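Catechol 1,2-dioxygenase (Burkholderia ambifaria, PDB 5VXT) probably catalyses the iron(III)-dependent intradiol cleavage of catechol by molecular oxygen, giving cis,cis-muconate. Local coordinates at residues G93-L98 with R117-P122; G146-H151 with F206-P211. One frame throughout, in Å; residues are numbered along the deposited sequence.

Contact 1 of 2, residues G93-L98 with R117-P122; sequences GLEKYL and RTIEGP. With CAQ (catechol), chain K.
E95 meets I119 and G121 in the first turn of the helix that G93 N-caps. Its CG stands anti to the backbone N (chi1 -172°) and the chain runs on extended, crossing the I119 side chain at about a right angle with E95 CG 3.5 Å from I119 CB. Beyond that crossing, E95 OE2 accepts the G121 N-H at 2.9 Å, met from above the carboxylate plane, about 40° out of it. A water donates to the same oxygen and accepts from E120 N, its O 2.8 Å from that N, and R318 adds a salt bridge, so one buried carboxylate oxygen has three partners. This grip fixes the backbone just where G121 and P122 line the catechol pocket; P122 CD lies 3.5 Å from C1 of the catechol. At the next residue, the I119 CG2 methyl packs against K96 N, 3.9 Å away, while K96 NZ reaches T118 OG1 through a second water. The contact thus holds the start of helix 94-109 against the loop leading to strand 125-126, with helix 85-91 beside E95 and P122, strand 251-256 behind T118 and E120, and W70 of the second subunit packed on E95.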
loop_
_atom_site.group_PDB
_atom_site.type_symbol
_atom_site.label_atom_id
_atom_site.label_comp_id
_atom_site.label_asym_id
_atom_site.label_seq_id
_atom_site.Cartn_x
_atom_site.Cartn_y
_atom_site.Cartn_z
ATOM N N GLY B 93 6.839 -7.425 -11.003
ATOM C CA GLY B 93 7.591 -6.985 -12.156
ATOM C C GLY B 93 7.757 -5.486 -12.250
ATOM O O GLY B 93 8.277 -4.996 -13.257
ATOM N N LEU B 94 7.321 -4.741 -11.238
ATOM C CA LEU B 94 7.528 -3.299 -11.257
ATOM C C LEU B 94 9.014 -2.963 -11.209
ATOM O O LEU B 94 9.474 -2.041 -11.896
ATOM C CB LEU B 94 6.782 -2.651 -10.094
ATOM C CG LEU B 94 6.978 -1.155 -9.835
ATOM C CD1 LEU B 94 6.584 -0.292 -11.041
ATOM C CD2 LEU B 94 6.211 -0.706 -8.591
ATOM N N GLU B 95 9.781 -3.705 -10.411
ATOM C CA GLU B 95 11.212 -3.419 -10.320
ATOM C C GLU B 95 11.907 -3.713 -11.644
ATOM O O GLU B 95 12.776 -2.942 -12.083
ATOM C CB GLU B 95 11.825 -4.218 -9.172
ATOM C CG GLU B 95 13.266 -3.853 -8.850
ATOM C CD GLU B 95 13.716 -4.338 -7.473
ATOM O OE1 GLU B 95 13.057 -5.221 -6.879
ATOM O OE2 GLU B 95 14.747 -3.832 -6.981
ATOM N N LYS B 96 11.528 -4.816 -12.304
ATOM C CA LYS B 96 12.036 -5.094 -13.647
ATOM C C LYS B 96 11.615 -4.001 -14.620
ATOM O O LYS B 96 12.403 -3.587 -15.477
ATOM C CB LYS B 96 11.548 -6.464 -14.132
ATOM C CG LYS B 96 11.870 -6.760 -15.588
ATOM C CD LYS B 96 13.390 -6.721 -15.889
ATOM C CE LYS B 96 13.667 -7.147 -17.319
ATOM N NZ LYS B 96 15.130 -7.062 -17.640
ATOM N N TYR B 97 10.384 -3.496 -14.484
ATOM C CA TYR B 97 9.922 -2.446 -15.386
ATOM C C TYR B 97 10.853 -1.239 -15.341
ATOM O O TYR B 97 11.150 -0.633 -16.378
ATOM C CB TYR B 97 8.484 -2.034 -15.037
ATOM C CG TYR B 97 7.814 -1.201 -16.111
ATOM C CD1 TYR B 97 7.589 -1.725 -17.380
ATOM C CD2 TYR B 97 7.404 0.106 -15.859
ATOM C CE1 TYR B 97 6.985 -0.971 -18.368
ATOM C CE2 TYR B 97 6.798 0.866 -16.840
ATOM C CZ TYR B 97 6.591 0.328 -18.089
ATOM O OH TYR B 97 5.975 1.083 -19.067
ATOM N N LEU B 98 11.313 -0.869 -14.147
ATOM C CA LEU B 98 12.208 0.277 -14.037
ATOM C C LEU B 98 13.499 0.035 -14.805
ATOM O O LEU B 98 14.069 0.979 -15.376
ATOM C CB LEU B 98 12.507 0.577 -12.573
ATOM C CG LEU B 98 11.278 0.887 -11.719
ATOM C CD1 LEU B 98 11.717 1.182 -10.302
ATOM C CD2 LEU B 98 10.493 2.049 -12.310
ATOM N N ARG B 117 22.531 -4.147 -16.445
ATOM C CA ARG B 117 21.945 -4.001 -15.129
ATOM C C ARG B 117 20.906 -5.096 -14.900
ATOM O O ARG B 117 20.368 -5.683 -15.842
ATOM C CB ARG B 117 21.278 -2.629 -14.984
ATOM C CG ARG B 117 20.093 -2.418 -15.944
ATOM C CD ARG B 117 19.245 -1.190 -15.606
ATOM N NE ARG B 117 20.040 0.039 -15.492
ATOM C CZ ARG B 117 20.434 0.789 -16.519
ATOM N NH1 ARG B 117 20.115 0.451 -17.758
ATOM N NH2 ARG B 117 21.161 1.883 -16.303
ATOM N N THR B 118 20.635 -5.385 -13.633
ATOM C CA THR B 118 19.357 -6.013 -13.296
ATOM C C THR B 118 18.959 -5.533 -11.902
ATOM O O THR B 118 19.575 -4.623 -11.341
ATOM C CB THR B 118 19.394 -7.545 -13.460
ATOM O OG1 THR B 118 18.049 -8.065 -13.367
ATOM C CG2 THR B 118 20.271 -8.211 -12.423
ATOM N N ILE B 119 17.885 -6.097 -11.348
ATOM C CA ILE B 119 17.269 -5.424 -10.216
ATOM C C ILE B 119 18.156 -5.499 -8.979
ATOM O O ILE B 119 18.996 -6.398 -8.823
ATOM C CB ILE B 119 15.866 -5.994 -9.940
ATOM C CG1 ILE B 119 15.967 -7.393 -9.328
ATOM C CG2 ILE B 119 15.058 -5.968 -11.231
ATOM C CD1 ILE B 119 14.635 -7.990 -8.979
ATOM N N GLU B 120 17.983 -4.510 -8.102
ATOM C CA GLU B 120 18.702 -4.479 -6.838
ATOM C C GLU B 120 18.097 -5.451 -5.838
ATOM O O GLU B 120 18.820 -6.084 -5.061
ATOM C CB GLU B 120 18.692 -3.052 -6.276
ATOM C CG GLU B 120 19.372 -2.880 -4.929
ATOM C CD GLU B 120 19.287 -1.439 -4.422
ATOM O OE1 GLU B 120 19.227 -0.513 -5.257
ATOM O OE2 GLU B 120 19.267 -1.228 -3.191
ATOM N N GLY B 121 16.775 -5.590 -5.842
ATOM C CA GLY B 121 16.120 -6.335 -4.803
ATOM C C GLY B 121 16.062 -5.499 -3.542
ATOM O O GLY B 121 16.631 -4.401 -3.472
ATOM N N PRO B 122 15.343 -5.986 -2.530
ATOM C CA PRO B 122 15.142 -5.203 -1.295
ATOM C C PRO B 122 16.105 -5.514 -0.152
ATOM O O PRO B 122 15.864 -5.032 0.960
ATOM C CB PRO B 122 13.715 -5.605 -0.903
ATOM C CG PRO B 122 13.627 -7.034 -1.330
ATOM C CD PRO B 122 14.452 -7.158 -2.591
HETATM C C1 CAQ K . 13.342 -10.401 -3.485
HETATM C C2 CAQ K . 14.422 -10.910 -2.767
HETATM C C3 CAQ K . 15.678 -10.931 -3.355
HETATM O O3 CAQ K . 16.765 -11.413 -2.699
HETATM C C4 CAQ K . 15.840 -10.418 -4.728
HETATM O O4 CAQ K . 17.066 -10.445 -5.304
HETATM C C5 CAQ K . 14.736 -9.918 -5.405
HETATM C C6 CAQ K . 13.492 -9.914 -4.782
HETATM O O HOH W 1 16.371 -2.232 -8.576
HETATM O O HOH W 2 16.528 -6.278 -15.082
#

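Contact 2 of 2, residues G146-H151 with F206-P211; sequences GPLVIH and FRTLMP
L148 and T208 form the central hydrogen-bonded pair of two antiparallel strands, 147-151 and 206-209, whose axes run at 152° and come within 4.3 Å. I150 and F206 make the second such pair; F206 N to I150 O is short and nearly straight, 2.7 Å with an angle of 172° at the hydrogen. L148 N to T208 O is equally short. Past the end of strand 206-209 the pairing continues: M210 N donates to G146 O at 2.9 Å, and L209 CA adds a C-H...O contact to that oxygen.

L148, I150, F206 and T208 share one face. There the L148 side chain, with CG anti to the backbone N (chi1 172°), divides its two methyls between the residues following the strand: CD1 touches M210 CE at 3.6 Å, and CD2 meets P211 CD at 4.2 Å, the proline crossing it at about a right angle. M210 folds back at chi2 and chi3, which brings its terminal methyl to the leucine. T208 turns CG2 to L148 O, 3.4 Å away, while OG1 bonds to H171. On the other face V149 and R207 lie side by side, V149 CG2 against R207 CG, and the guanidinium pairs with E205. L209 bends CD2 in against P147 CA at 3.6 Å.

Strand 147-155 also pairs with strand 295-303 on its far edge. P211, in the loop just beyond strand 206-209, touches V239. From the face of L148 and T208, I150 packs on V239 too and F206 on F241, both in strand 238-244 of the other sheet: the sheet-on-sheet core of the beta-sandwich characteristic of intradiol dioxygenases.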
loop_
_atom_site.group_PDB
_atom_site.type_symbol
_atom_site.label_atom_id
_atom_site.label_comp_id
_atom_site.label_asym_id
_atom_site.label_seq_id
_atom_site.Cartn_x
_atom_site.Cartn_y
_atom_site.Cartn_z
ATOM N N GLY B 146 28.926 -25.328 0.084
ATOM C CA GLY B 146 30.338 -25.461 -0.200
ATOM C C GLY B 146 30.963 -24.123 -0.516
ATOM O O GLY B 146 30.282 -23.112 -0.740
ATOM N N PRO B 147 32.295 -24.095 -0.533
ATOM C CA PRO B 147 32.997 -22.827 -0.773
ATOM C C PRO B 147 32.900 -22.391 -2.228
ATOM O O PRO B 147 32.927 -23.213 -3.148
ATOM C CB PRO B 147 34.444 -23.140 -0.375
ATOM C CG PRO B 147 34.571 -24.618 -0.579
ATOM C CD PRO B 147 33.222 -25.206 -0.250
ATOM N N LEU B 148 32.802 -21.076 -2.423
ATOM C CA LEU B 148 32.658 -20.468 -3.740
ATOM C C LEU B 148 33.601 -19.280 -3.850
ATOM O O LEU B 148 33.610 -18.413 -2.967
ATOM C CB LEU B 148 31.209 -20.010 -3.980
ATOM C CG LEU B 148 30.948 -19.177 -5.236
ATOM C CD1 LEU B 148 31.001 -20.024 -6.488
ATOM C CD2 LEU B 148 29.601 -18.474 -5.127
ATOM N N VAL B 149 34.386 -19.231 -4.926
ATOM C CA VAL B 149 35.261 -18.093 -5.207
ATOM C C VAL B 149 34.712 -17.349 -6.418
ATOM O O VAL B 149 34.535 -17.937 -7.492
ATOM C CB VAL B 149 36.714 -18.527 -5.451
ATOM C CG1 VAL B 149 37.518 -17.337 -5.931
ATOM C CG2 VAL B 149 37.307 -19.082 -4.181
ATOM N N ILE B 150 34.433 -16.056 -6.242
ATOM C CA ILE B 150 34.022 -15.175 -7.326
ATOM C C ILE B 150 35.141 -14.177 -7.559
ATOM O O ILE B 150 35.580 -13.501 -6.621
ATOM C CB ILE B 150 32.710 -14.442 -7.004
ATOM C CG1 ILE B 150 31.654 -15.426 -6.501
ATOM C CG2 ILE B 150 32.224 -13.695 -8.233
ATOM C CD1 ILE B 150 30.401 -14.735 -5.962
ATOM N N HIS B 151 35.611 -14.088 -8.800
ATOM C CA HIS B 151 36.749 -13.235 -9.100
ATOM C C HIS B 151 36.600 -12.666 -10.499
ATOM O O HIS B 151 36.004 -13.288 -11.380
ATOM C CB HIS B 151 38.072 -14.005 -8.995
ATOM C CG HIS B 151 38.185 -15.139 -9.965
ATOM N ND1 HIS B 151 38.880 -15.041 -11.152
ATOM C CD2 HIS B 151 37.691 -16.399 -9.924
ATOM C CE1 HIS B 151 38.811 -16.191 -11.798
ATOM N NE2 HIS B 151 38.097 -17.033 -11.072
ATOM N N PHE B 206 35.928 -12.349 -4.197
ATOM C CA PHE B 206 35.128 -12.697 -3.034
ATOM C C PHE B 206 35.272 -14.186 -2.766
ATOM O O PHE B 206 35.162 -15.002 -3.686
ATOM C CB PHE B 206 33.648 -12.330 -3.232
ATOM C CG PHE B 206 33.411 -10.860 -3.366
ATOM C CD1 PHE B 206 33.356 -10.048 -2.243
ATOM C CD2 PHE B 206 33.244 -10.282 -4.613
ATOM C CE1 PHE B 206 33.138 -8.688 -2.366
ATOM C CE2 PHE B 206 33.024 -8.923 -4.741
ATOM C CZ PHE B 206 32.973 -8.125 -3.617
ATOM N N ARG B 207 35.540 -14.530 -1.515
ATOM C CA ARG B 207 35.594 -15.914 -1.071
ATOM C C ARG B 207 34.443 -16.130 -0.103
ATOM O O ARG B 207 34.333 -15.431 0.910
ATOM C CB ARG B 207 36.949 -16.225 -0.440
ATOM C CG ARG B 207 38.062 -16.033 -1.447
ATOM C CD ARG B 207 39.439 -16.213 -0.857
ATOM N NE ARG B 207 40.470 -15.870 -1.835
ATOM C CZ ARG B 207 41.769 -15.813 -1.562
ATOM N NH1 ARG B 207 42.198 -16.076 -0.337
ATOM N NH2 ARG B 207 42.637 -15.494 -2.513
ATOM N N THR B 208 33.572 -17.073 -0.433
ATOM C CA THR B 208 32.280 -17.159 0.225
ATOM C C THR B 208 31.783 -18.593 0.079
ATOM O O THR B 208 32.576 -19.510 -0.176
ATOM C CB THR B 208 31.318 -16.112 -0.366
ATOM O OG1 THR B 208 30.038 -16.214 0.264
ATOM C CG2 THR B 208 31.155 -16.297 -1.872
ATOM N N LEU B 209 30.482 -18.787 0.246
ATOM C CA LEU B 209 29.843 -20.082 0.079
ATOM C C LEU B 209 28.699 -19.956 -0.923
ATOM O O LEU B 209 28.174 -18.866 -1.171
ATOM C CB LEU B 209 29.333 -20.627 1.419
ATOM C CG LEU B 209 30.335 -20.692 2.576
ATOM C CD1 LEU B 209 29.648 -21.106 3.874
ATOM C CD2 LEU B 209 31.489 -21.641 2.251
ATOM N N MET B 210 28.327 -21.088 -1.504
ATOM C CA MET B 210 27.354 -21.098 -2.592
ATOM C C MET B 210 25.948 -20.794 -2.074
ATOM O O MET B 210 25.453 -21.505 -1.189
ATOM C CB MET B 210 27.388 -22.465 -3.279
ATOM C CG MET B 210 26.313 -22.669 -4.330
ATOM S SD MET B 210 26.658 -21.716 -5.812
ATOM C CE MET B 210 28.266 -22.379 -6.227
ATOM N N PRO B 211 25.271 -19.769 -2.592
ATOM C CA PRO B 211 23.897 -19.504 -2.162
ATOM C C PRO B 211 22.917 -20.491 -2.771
ATOM O O PRO B 211 23.208 -21.172 -3.752
ATOM C CB PRO B 211 23.629 -18.092 -2.691
ATOM C CG PRO B 211 24.434 -18.034 -3.937
ATOM C CD PRO B 211 25.707 -18.806 -3.620
#

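After helix 17-27 the chain runs through helices 42-62, 66-81 and 85-91, which supply much of the phosphatidylethanolamine pockets. Contact 1 then closes a short, mostly helical excursion of 18 residues, bringing 117-122 back to the start of helix 94-109, and so joins the helical part to the beginning of the catalytic part. Contact 2 opens only after that loop is complete and closes a longer one of 54 residues, without helix, between strands 147-155 and 203-209. The two are therefore in series, with centres 24 Å apart and no touch. They approach the iron separately: G121 lines the catechol pocket beside it, and the P211 side chain is about 8 Å from the metal.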